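Local coordinates for protein terminase small subunit (Thermus phage G20c, PDB 6EJQ) that probably binds the packaging initiation site of the viral DNA and regulates the large terminase subunit's ATPase, working as a nine-membered ring, at residues G19-P22 against S23-A26; L56-L59 against E60-R63; M118-R121 against I122-D126. One frame throughout, in Å; residues are numbered along the deposited sequence.

Interaction 1: G19-P22 against S23-A26; sequences GFDP and SEIA
Ser-23 meets Asp-21 where the loop after helix 4-17 turns into helix 22-33. Ser-23 OG lies 4.1 Å from Asp-21 CB, without a polar bond between the two side chains. Glu-24 reaches back to the N-cap residue, Asp-21. Glu-24 OE1 accepts Asp-21 N at 3.3 Å and 168°, on the anti side of the carboxylate. The Asp-21 side chain makes no capping bond in return. Asp-21 OD2 comes within 3.3 Å of Glu-24 OE1, a pairing of like charges. A salt bridge from Asp-21 OD1 to Lys-78 of the second subunit probably eases it. Ile-25 and Phe-20 form a hydrophobic staple across the cap. Ile-25 CG1, anti to its own carbonyl carbon (chi1 -67°), is turned back to within 3.9 Å of Phe-20 CB. Ile-25 N bonds to Asp-21 O at 3.0 Å. Ala-26 N closes the next turn on Pro-22 O at 2.9 Å. The family is of the helix-turn-helix clan, consistent with a DNA-binding domain. Phe-20 and Ile-25 pack on Leu-15 of helix 4-17. Pro-22 touches Leu-43, and Ile-25 and Ala-26 touch Val-42, both on helix 39-53.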
loop_
_atom_site.group_PDB
_atom_site.type_symbol
_atom_site.label_atom_id
_atom_site.label_comp_id
_atom_site.label_asym_id
_atom_site.label_seq_id
_atom_site.Cartn_x
_atom_site.Cartn_y
_atom_site.Cartn_z
ATOM N N GLY B 19 -6.165 25.619 17.965
ATOM C CA GLY B 19 -4.998 25.518 18.847
ATOM C C GLY B 19 -4.523 26.800 19.520
ATOM O O GLY B 19 -3.411 26.829 20.078
ATOM N N PHE B 20 -5.339 27.858 19.480
ATOM C CA PHE B 20 -5.013 29.102 20.186
ATOM C C PHE B 20 -5.365 28.904 21.647
ATOM O O PHE B 20 -6.383 28.274 21.951
ATOM C CB PHE B 20 -5.774 30.296 19.591
ATOM C CG PHE B 20 -5.309 30.687 18.213
ATOM C CD1 PHE B 20 -5.835 30.078 17.079
ATOM C CD2 PHE B 20 -4.328 31.648 18.046
ATOM C CE1 PHE B 20 -5.398 30.429 15.807
ATOM C CE2 PHE B 20 -3.885 32.009 16.779
ATOM C CZ PHE B 20 -4.420 31.398 15.657
ATOM N N ASP B 21 -4.516 29.420 22.546
ATOM C CA ASP B 21 -4.764 29.363 24.008
ATOM C C ASP B 21 -5.890 30.316 24.395
ATOM O O ASP B 21 -6.027 31.352 23.768
ATOM C CB ASP B 21 -3.526 29.792 24.813
ATOM C CG ASP B 21 -2.339 28.877 24.608
ATOM O OD1 ASP B 21 -2.482 27.660 24.857
ATOM O OD2 ASP B 21 -1.265 29.384 24.207
ATOM N N PRO B 22 -6.668 29.993 25.450
ATOM C CA PRO B 22 -7.712 30.914 25.907
ATOM C C PRO B 22 -7.272 32.371 26.089
ATOM O O PRO B 22 -8.022 33.269 25.726
ATOM C CB PRO B 22 -8.151 30.300 27.237
ATOM C CG PRO B 22 -7.981 28.833 27.017
ATOM C CD PRO B 22 -6.723 28.717 26.195
ATOM N N SER B 23 -6.066 32.600 26.611
ATOM C CA SER B 23 -5.548 33.965 26.792
ATOM C C SER B 23 -5.339 34.692 25.465
ATOM O O SER B 23 -5.635 35.880 25.361
ATOM C CB SER B 23 -4.238 33.964 27.590
ATOM O OG SER B 23 -3.214 33.260 26.901
ATOM N N GLU B 24 -4.822 33.985 24.462
ATOM C CA GLU B 24 -4.655 34.552 23.115
ATOM C C GLU B 24 -6.001 34.840 22.464
ATOM O O GLU B 24 -6.141 35.827 21.749
ATOM C CB GLU B 24 -3.870 33.604 22.201
ATOM C CG GLU B 24 -2.413 33.403 22.575
ATOM C CD GLU B 24 -1.705 32.486 21.597
ATOM O OE1 GLU B 24 -1.969 31.259 21.632
ATOM O OE2 GLU B 24 -0.898 32.994 20.787
ATOM N N ILE B 25 -6.969 33.956 22.694
ATOM C CA ILE B 25 -8.319 34.109 22.153
ATOM C C ILE B 25 -8.956 35.366 22.730
ATOM O O ILE B 25 -9.590 36.132 22.007
ATOM C CB ILE B 25 -9.221 32.894 22.484
ATOM C CG1 ILE B 25 -8.729 31.639 21.745
ATOM C CG2 ILE B 25 -10.676 33.181 22.117
ATOM C CD1 ILE B 25 -9.429 30.363 22.168
ATOM N N ALA B 26 -8.783 35.554 24.037
ATOM C CA ALA B 26 -9.273 36.733 24.732
ATOM C C ALA B 26 -8.661 38.022 24.186
ATOM O O ALA B 26 -9.385 38.956 23.859
ATOM C CB ALA B 26 -9.004 36.609 26.218
#

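Interaction 2: L56-L59 against E60-R63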
loop_
_atom_site.group_PDB
_atom_site.type_symbol
_atom_site.label_atom_id
_atom_site.label_comp_id
_atom_site.label_asym_id
_atom_site.label_seq_id
_atom_site.Cartn_x
_atom_site.Cartn_y
_atom_site.Cartn_z
ATOM N N LEU B 56 -26.877 15.174 21.247
ATOM C CA LEU B 56 -26.925 14.148 20.224
ATOM C C LEU B 56 -27.676 14.642 19.002
ATOM O O LEU B 56 -28.591 15.458 19.124
ATOM C CB LEU B 56 -27.611 12.896 20.751
ATOM C CG LEU B 56 -26.931 12.241 21.955
ATOM C CD1 LEU B 56 -27.806 11.123 22.507
ATOM C CD2 LEU B 56 -25.544 11.724 21.587
ATOM N N PRO B 57 -27.301 14.148 17.810
ATOM C CA PRO B 57 -28.134 14.445 16.655
ATOM C C PRO B 57 -29.471 13.723 16.763
ATOM O O PRO B 57 -29.584 12.733 17.489
ATOM C CB PRO B 57 -27.331 13.860 15.495
ATOM C CG PRO B 57 -26.652 12.684 16.114
ATOM C CD PRO B 57 -26.219 13.208 17.461
ATOM N N SER B 58 -30.464 14.234 16.054
ATOM C CA SER B 58 -31.653 13.478 15.762
ATOM C C SER B 58 -31.400 12.672 14.485
ATOM O O SER B 58 -30.472 12.945 13.723
ATOM C CB SER B 58 -32.839 14.416 15.566
ATOM O OG SER B 58 -32.732 15.143 14.354
ATOM N N LEU B 59 -32.247 11.683 14.248
ATOM C CA LEU B 59 -32.218 10.964 12.989
ATOM C C LEU B 59 -32.465 11.899 11.799
ATOM O O LEU B 59 -31.840 11.721 10.753
ATOM C CB LEU B 59 -33.206 9.800 13.004
ATOM C CG LEU B 59 -32.823 8.659 13.961
ATOM C CD1 LEU B 59 -34.006 7.725 14.213
ATOM C CD2 LEU B 59 -31.606 7.891 13.447
ATOM N N GLU B 60 -33.349 12.883 11.969
ATOM C CA GLU B 60 -33.619 13.884 10.930
ATOM C C GLU B 60 -32.370 14.692 10.557
ATOM O O GLU B 60 -32.163 15.008 9.385
ATOM C CB GLU B 60 -34.747 14.830 11.366
ATOM C CG GLU B 60 -35.086 15.887 10.325
ATOM C CD GLU B 60 -36.340 16.676 10.655
ATOM O OE1 GLU B 60 -36.811 16.610 11.809
ATOM O OE2 GLU B 60 -36.856 17.369 9.751
ATOM N N ASP B 61 -31.547 15.020 11.554
ATOM C CA ASP B 61 -30.253 15.687 11.321
ATOM C C ASP B 61 -29.326 14.823 10.443
ATOM O O ASP B 61 -28.665 15.334 9.542
ATOM C CB ASP B 61 -29.517 15.991 12.643
ATOM C CG ASP B 61 -30.204 17.046 13.495
ATOM O OD1 ASP B 61 -30.923 17.913 12.955
ATOM O OD2 ASP B 61 -30.004 17.003 14.726
ATOM N N ILE B 62 -29.298 13.518 10.712
ATOM C CA ILE B 62 -28.418 12.609 9.997
ATOM C C ILE B 62 -28.884 12.445 8.546
ATOM O O ILE B 62 -28.063 12.488 7.640
ATOM C CB ILE B 62 -28.259 11.264 10.730
ATOM C CG1 ILE B 62 -27.599 11.506 12.096
ATOM C CG2 ILE B 62 -27.400 10.306 9.906
ATOM C CD1 ILE B 62 -27.457 10.268 12.959
ATOM N N ARG B 63 -30.193 12.294 8.346
ATOM C CA ARG B 63 -30.805 12.297 7.016
ATOM C C ARG B 63 -30.425 13.538 6.221
ATOM O O ARG B 63 -30.141 13.451 5.026
ATOM C CB ARG B 63 -32.343 12.197 7.100
ATOM C CG ARG B 63 -32.869 10.794 7.415
ATOM C CD ARG B 63 -34.341 10.601 7.039
ATOM N NE ARG B 63 -35.240 11.352 7.914
ATOM C CZ ARG B 63 -35.638 10.972 9.135
ATOM N NH1 ARG B 63 -35.247 9.818 9.681
ATOM N NH2 ARG B 63 -36.450 11.767 9.831
#
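Ser-58 and Asp-61 form a capping box at the N-terminus of the long helix 59-95. Each side chain takes the backbone N-H of the other residue. Ser-58, the N-cap, accepts Asp-61 N at Ser-58 OG over 3.0 Å, with an angle of 156°. OG sits between the Ser-58 backbone N and carbonyl carbon, which places it within reach of Asp-61 N. In return Asp-61 OD2 receives Ser-58 N at 3.1 Å. That bond is nearly straight, 170°, but it reaches OD2 from above the carboxylate plane, 44° out of it. The two bonds serve N-H groups that the start of a helix cannot pair in the usual way. Asp-61 OD1 also has a long, weak ion pair with Arg-50 of the fourth subunit.

A hydrophobic staple lies beside the box. The ring of Pro-57, just before the cap, meets Ile-62 across the first turn, with Pro-57 CG 4.1 Å from Ile-62 CD1. Ile-62 packs on Leu-137 of the third subunit and Pro-57 on Ser-136 of that same third subunit, which joins the loop and the helix start to the ring's subunit interface.

Regular helix bonding follows: Ile-62 N reaches Ser-58 O at 3.3 Å, and Arg-63 N reaches Leu-59 O at 3.0 Å. The Arg-63 side chain bends at chi3, which brings the guanidinium back over this turn. Arg-63 NH1 lies 3.9 Å from Leu-59 CB and gives a hydrogen bond to Leu-140 O, near the end of the same chain.

Interaction 3: M118-R121 against I122-D126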
loop_
_atom_site.group_PDB
_atom_site.type_symbol
_atom_site.label_atom_id
_atom_site.label_comp_id
_atom_site.label_asym_id
_atom_site.label_seq_id
_atom_site.Cartn_x
_atom_site.Cartn_y
_atom_site.Cartn_z
ATOM N N MET B 118 -8.908 8.826 -13.365
ATOM C CA MET B 118 -9.966 9.818 -13.226
ATOM C C MET B 118 -11.346 9.193 -13.425
ATOM O O MET B 118 -12.286 9.547 -12.709
ATOM C CB MET B 118 -9.758 10.987 -14.193
ATOM C CG MET B 118 -10.797 12.099 -14.070
ATOM S SD MET B 118 -10.805 12.856 -12.435
ATOM C CE MET B 118 -9.337 13.868 -12.517
ATOM N N ALA B 119 -11.476 8.282 -14.390
ATOM C CA ALA B 119 -12.751 7.583 -14.604
ATOM C C ALA B 119 -13.148 6.817 -13.357
ATOM O O ALA B 119 -14.309 6.811 -12.968
ATOM C CB ALA B 119 -12.679 6.639 -15.794
ATOM N N ASP B 120 -12.167 6.189 -12.731
ATOM C CA ASP B 120 -12.387 5.451 -11.493
ATOM C C ASP B 120 -12.828 6.321 -10.299
ATOM O O ASP B 120 -13.689 5.902 -9.519
ATOM C CB ASP B 120 -11.130 4.675 -11.128
ATOM C CG ASP B 120 -11.387 3.655 -10.060
ATOM O OD1 ASP B 120 -12.279 2.798 -10.241
ATOM O OD2 ASP B 120 -10.701 3.727 -9.033
ATOM N N ARG B 121 -12.242 7.512 -10.167
ATOM C CA ARG B 121 -12.686 8.507 -9.179
ATOM C C ARG B 121 -14.164 8.902 -9.385
ATOM O O ARG B 121 -14.923 9.050 -8.423
ATOM C CB ARG B 121 -11.835 9.766 -9.266
ATOM C CG ARG B 121 -10.375 9.600 -8.871
ATOM C CD ARG B 121 -10.223 9.473 -7.373
ATOM N NE ARG B 121 -8.897 9.876 -6.923
ATOM C CZ ARG B 121 -8.517 9.937 -5.646
ATOM N NH1 ARG B 121 -9.354 9.617 -4.656
ATOM N NH2 ARG B 121 -7.278 10.315 -5.355
ATOM N N ILE B 122 -14.558 9.066 -10.641
ATOM C CA ILE B 122 -15.924 9.437 -10.974
ATOM C C ILE B 122 -16.858 8.260 -10.706
ATOM O O ILE B 122 -17.933 8.445 -10.137
ATOM C CB ILE B 122 -16.032 9.935 -12.433
ATOM C CG1 ILE B 122 -15.218 11.218 -12.622
ATOM C CG2 ILE B 122 -17.474 10.190 -12.831
ATOM C CD1 ILE B 122 -14.809 11.463 -14.058
ATOM N N MET B 123 -16.444 7.056 -11.097
ATOM C CA MET B 123 -17.241 5.843 -10.841
ATOM C C MET B 123 -17.417 5.544 -9.351
ATOM O O MET B 123 -18.490 5.113 -8.943
ATOM C CB MET B 123 -16.660 4.622 -11.574
ATOM C CG MET B 123 -16.800 4.697 -13.094
ATOM S SD MET B 123 -16.239 3.220 -13.973
ATOM C CE MET B 123 -14.466 3.347 -13.801
ATOM N N LYS B 124 -16.367 5.767 -8.557
ATOM C CA LYS B 124 -16.430 5.620 -7.096
ATOM C C LYS B 124 -17.461 6.517 -6.435
ATOM O O LYS B 124 -18.084 6.115 -5.450
ATOM C CB LYS B 124 -15.075 5.925 -6.465
ATOM C CG LYS B 124 -14.034 4.857 -6.707
ATOM C CD LYS B 124 -13.905 3.905 -5.533
ATOM C CE LYS B 124 -12.850 2.827 -5.793
ATOM N NZ LYS B 124 -11.546 3.366 -6.282
ATOM N N ILE B 125 -17.611 7.735 -6.957
ATOM C CA ILE B 125 -18.589 8.685 -6.433
ATOM C C ILE B 125 -20.013 8.136 -6.616
ATOM O O ILE B 125 -20.845 8.285 -5.709
ATOM C CB ILE B 125 -18.404 10.099 -7.029
ATOM C CG1 ILE B 125 -17.112 10.725 -6.484
ATOM C CG2 ILE B 125 -19.575 11.002 -6.684
ATOM C CD1 ILE B 125 -16.610 11.914 -7.276
ATOM N N ASP B 126 -20.271 7.478 -7.748
ATOM C CA ASP B 126 -21.562 6.797 -7.970
ATOM C C ASP B 126 -21.789 5.681 -6.956
ATOM O O ASP B 126 -22.866 5.576 -6.393
ATOM C CB ASP B 126 -21.669 6.178 -9.379
ATOM C CG ASP B 126 -21.885 7.210 -10.495
ATOM O OD1 ASP B 126 -22.281 8.364 -10.233
ATOM O OD2 ASP B 126 -21.674 6.831 -11.677
#
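Met-118 and Ile-122 meet on the tightly packed side of helix 112-139, one turn apart. Met-118 CG lies 4.1 Å from Ile-122 CD1. The two side chains cross at a slant, and Ile-122 CD1 also rests 3.4 Å from Met-118 O. A second buried pair is Ala-119 with Met-123. The Met-123 side chain bends at chi3 (-73°), which folds Met-123 CE back to 4.2 Å from Ala-119 CB. The backbone bonds step along the helix. Met-123 N to Ala-119 O and Lys-124 N to Asp-120 O are both 2.8 Å, while Ile-125 N to Arg-121 O is weak at 3.3 Å.

The polar side is more open to solvent, at Lys-124. There Lys-124 curls over the turn to Asp-120. Bends at chi2 and chi4 bring Lys-124 NZ within 2.9 Å of Asp-120 OD2. This salt bridge between residues four apart meets OD2 on the syn side, with NZ 30° out of the carboxylate plane. Asp-120 OD1 forms a salt bridge with Lys-124 of the fourth subunit, and two lysines from two chains sharing one carboxylate would probably favour its charged form.

Met-118 and Ile-122 face helix 59-95 of the same chain, at Tyr-84, Leu-80 and Leu-81, whereas Ala-119 and Met-123 face Phe-76 and Ala-73 of the fourth subunit. Arg-121 packs on Ala-117 of the third subunit and Ile-125 on Met-123 of that subunit, which places helix 112-139 between two neighbouring subunits of the ring.

Overall arrangement
Interactions 1 and 2 are both helix starts with an apolar staple, but only interaction 2 completes a capping box. Their centres are 32 Å apart, one in the N-terminal and one in the C-terminal domain. Interaction 3 is instead a stretch within a helix. It lies on the other side of the chain's centre from interaction 1, 42 Å between centres. Interactions 2 and 3 belong to consecutive helices, with nearest atoms about 15 Å apart. Both touch the third and fourth subunits, whereas interaction 1 meets the second. All three thus border other members of the ring of nine.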